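PDB 3TCO: thioredoxin (TrxA-1) from Sulfolobus solfataricus, which probably reduces protein disulfides through a redox-active cysteine pair, as thioredoxins do. Local coordinates for residues D27-W32 with F56-V61. Numbering follows the deposited sequence.
Sequences DCWAEW and FGRLNV
In the beta-alpha-beta unit of the thioredoxin fold, D27, C28 and W29 at the end of one central strand pair in parallel with R58, L59 and N60 of the next. Four backbone hydrogen bonds zip them together, from D27 N to G57 O (2.9 Å) through to V61 N on W29 O (2.9 Å). W29 carries the side-chain contact. With chi1 at 67°, CG sits between its backbone N and carbonyl carbon, and the indole leans across onto the neighbouring strand. N60 CA lies over the five-membered ring, a CH-pi contact 4.0 Å from its centroid, while N60 ND2 stands above the outer rim of the same indole, 3.6 Å from W29 CZ2. R58 NH1 approaches W29 CZ2 obliquely at 3.3 Å, the guanidinium turned 53° from the ring; R58 NE is hydrogen-bonded to T6 OG1. A water accepts from W29 NE1. An alanine in place of W29 would probably leave N60 without the ring face it lies on, R58 NH1 without its indole neighbour and this water without its donor. On the other sheet face C28 SG meets L59 CD2 at 4.0 Å. Two parallel neighbours connected through helix 34-49, the first running on into the C33–C36 disulfide, typify the thioredoxin fold.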
loop_
_atom_site.group_PDB
_atom_site.type_symbol
_atom_site.label_atom_id
_atom_site.label_comp_id
_atom_site.label_asym_id
_atom_site.label_seq_id
_atom_site.Cartn_x
_atom_site.Cartn_y
_atom_site.Cartn_z
ATOM N N ASP A 27 -0.363 1.266 1.243
ATOM C CA ASP A 27 0.525 2.222 1.900
ATOM C C ASP A 27 -0.172 2.643 3.205
ATOM O O ASP A 27 -1.187 3.325 3.181
ATOM C CB ASP A 27 0.763 3.434 0.979
ATOM C CG ASP A 27 1.451 4.606 1.692
ATOM O OD1 ASP A 27 2.095 4.408 2.737
ATOM O OD2 ASP A 27 1.350 5.734 1.186
ATOM N N CYS A 28 0.350 2.162 4.328
ATOM C CA CYS A 28 -0.196 2.488 5.644
ATOM C C CYS A 28 0.492 3.793 6.059
ATOM O O CYS A 28 1.719 3.848 6.206
ATOM C CB CYS A 28 0.107 1.343 6.606
ATOM S SG CYS A 28 -0.636 -0.252 6.060
ATOM N N TRP A 29 -0.300 4.848 6.236
ATOM C CA TRP A 29 0.248 6.167 6.540
ATOM C C TRP A 29 -0.576 6.976 7.539
ATOM O O TRP A 29 -1.601 6.524 8.033
ATOM C CB TRP A 29 0.306 6.977 5.251
ATOM C CG TRP A 29 -1.091 7.280 4.751
ATOM C CD1 TRP A 29 -1.994 6.384 4.254
ATOM C CD2 TRP A 29 -1.766 8.546 4.792
ATOM N NE1 TRP A 29 -3.191 7.009 3.990
ATOM C CE2 TRP A 29 -3.081 8.335 4.310
ATOM C CE3 TRP A 29 -1.390 9.834 5.193
ATOM C CZ2 TRP A 29 -4.024 9.367 4.217
ATOM C CZ3 TRP A 29 -2.328 10.865 5.102
ATOM C CH2 TRP A 29 -3.632 10.622 4.615
ATOM N N ALA A 30 -0.110 8.198 7.780
ATOM C CA ALA A 30 -0.758 9.165 8.667
ATOM C C ALA A 30 -0.174 10.530 8.310
ATOM O O ALA A 30 1.005 10.632 7.968
ATOM C CB ALA A 30 -0.487 8.830 10.131
ATOM N N GLU A 31 -0.990 11.578 8.382
ATOM C CA GLU A 31 -0.526 12.920 8.026
ATOM C C GLU A 31 0.601 13.492 8.903
ATOM O O GLU A 31 1.394 14.316 8.445
ATOM C CB GLU A 31 -1.708 13.897 8.028
ATOM C CG GLU A 31 -1.532 15.045 7.045
ATOM C CD GLU A 31 -2.582 16.126 7.201
ATOM O OE1 GLU A 31 -3.756 15.790 7.478
ATOM O OE2 GLU A 31 -2.237 17.318 7.033
ATOM N N TRP A 32 0.679 13.048 10.154
ATOM C CA TRP A 32 1.694 13.554 11.080
ATOM C C TRP A 32 3.057 12.889 10.931
ATOM O O TRP A 32 4.011 13.241 11.634
ATOM C CB TRP A 32 1.223 13.352 12.520
ATOM C CG TRP A 32 0.659 11.974 12.769
ATOM C CD1 TRP A 32 -0.660 11.638 12.873
ATOM C CD2 TRP A 32 1.400 10.769 13.020
ATOM N NE1 TRP A 32 -0.789 10.309 13.189
ATOM C CE2 TRP A 32 0.456 9.748 13.285
ATOM C CE3 TRP A 32 2.766 10.455 13.054
ATOM C CZ2 TRP A 32 0.835 8.430 13.584
ATOM C CZ3 TRP A 32 3.145 9.145 13.352
ATOM C CH2 TRP A 32 2.178 8.147 13.614
ATOM N N PHE A 56 -3.158 0.247 -5.913
ATOM C CA PHE A 56 -2.297 0.893 -4.939
ATOM C C PHE A 56 -3.177 1.555 -3.885
ATOM O O PHE A 56 -3.544 2.725 -3.992
ATOM C CB PHE A 56 -1.387 1.927 -5.618
ATOM C CG PHE A 56 -0.267 1.307 -6.434
ATOM C CD1 PHE A 56 -0.549 0.563 -7.574
ATOM C CD2 PHE A 56 1.062 1.458 -6.050
ATOM C CE1 PHE A 56 0.476 -0.023 -8.324
ATOM C CE2 PHE A 56 2.101 0.874 -6.797
ATOM C CZ PHE A 56 1.808 0.135 -7.932
ATOM N N GLY A 57 -3.501 0.780 -2.863
ATOM C CA GLY A 57 -4.342 1.277 -1.799
ATOM C C GLY A 57 -3.569 2.088 -0.780
ATOM O O GLY A 57 -2.339 2.037 -0.721
ATOM N N ARG A 58 -4.319 2.842 0.016
ATOM C CA ARG A 58 -3.760 3.663 1.073
ATOM C C ARG A 58 -4.654 3.435 2.272
ATOM O O ARG A 58 -5.883 3.504 2.165
ATOM C CB ARG A 58 -3.775 5.151 0.694
ATOM C CG ARG A 58 -2.865 5.487 -0.478
ATOM C CD ARG A 58 -2.695 6.989 -0.668
ATOM N NE ARG A 58 -3.919 7.669 -1.074
ATOM C CZ ARG A 58 -4.626 8.465 -0.275
ATOM N NH1 ARG A 58 -4.234 8.672 0.976
ATOM N NH2 ARG A 58 -5.710 9.077 -0.738
ATOM N N LEU A 59 -4.036 3.120 3.400
ATOM C CA LEU A 59 -4.785 2.893 4.625
ATOM C C LEU A 59 -4.268 3.889 5.662
ATOM O O LEU A 59 -3.112 3.818 6.076
ATOM C CB LEU A 59 -4.560 1.467 5.132
ATOM C CG LEU A 59 -5.359 0.991 6.355
ATOM C CD1 LEU A 59 -6.701 0.365 5.941
ATOM C CD2 LEU A 59 -4.514 -0.041 7.093
ATOM N N ASN A 60 -5.101 4.845 6.038
ATOM C CA ASN A 60 -4.677 5.786 7.062
ATOM C C ASN A 60 -4.808 5.007 8.371
ATOM O O ASN A 60 -5.899 4.559 8.732
ATOM C CB ASN A 60 -5.563 7.018 7.069
ATOM C CG ASN A 60 -5.149 8.002 8.129
ATOM O OD1 ASN A 60 -5.195 7.688 9.317
ATOM N ND2 ASN A 60 -4.729 9.193 7.707
ATOM N N VAL A 61 -3.692 4.817 9.065
ATOM C CA VAL A 61 -3.712 4.031 10.289
ATOM C C VAL A 61 -4.544 4.591 11.433
ATOM O O VAL A 61 -5.072 3.821 12.217
ATOM C CB VAL A 61 -2.273 3.719 10.814
ATOM C CG1 VAL A 61 -1.504 2.891 9.773
ATOM C CG2 VAL A 61 -1.525 4.997 11.137
HETATM O O HOH W 1 -6.096 6.504 3.071
HETATM O O HOH W 2 -3.709 11.410 9.113
#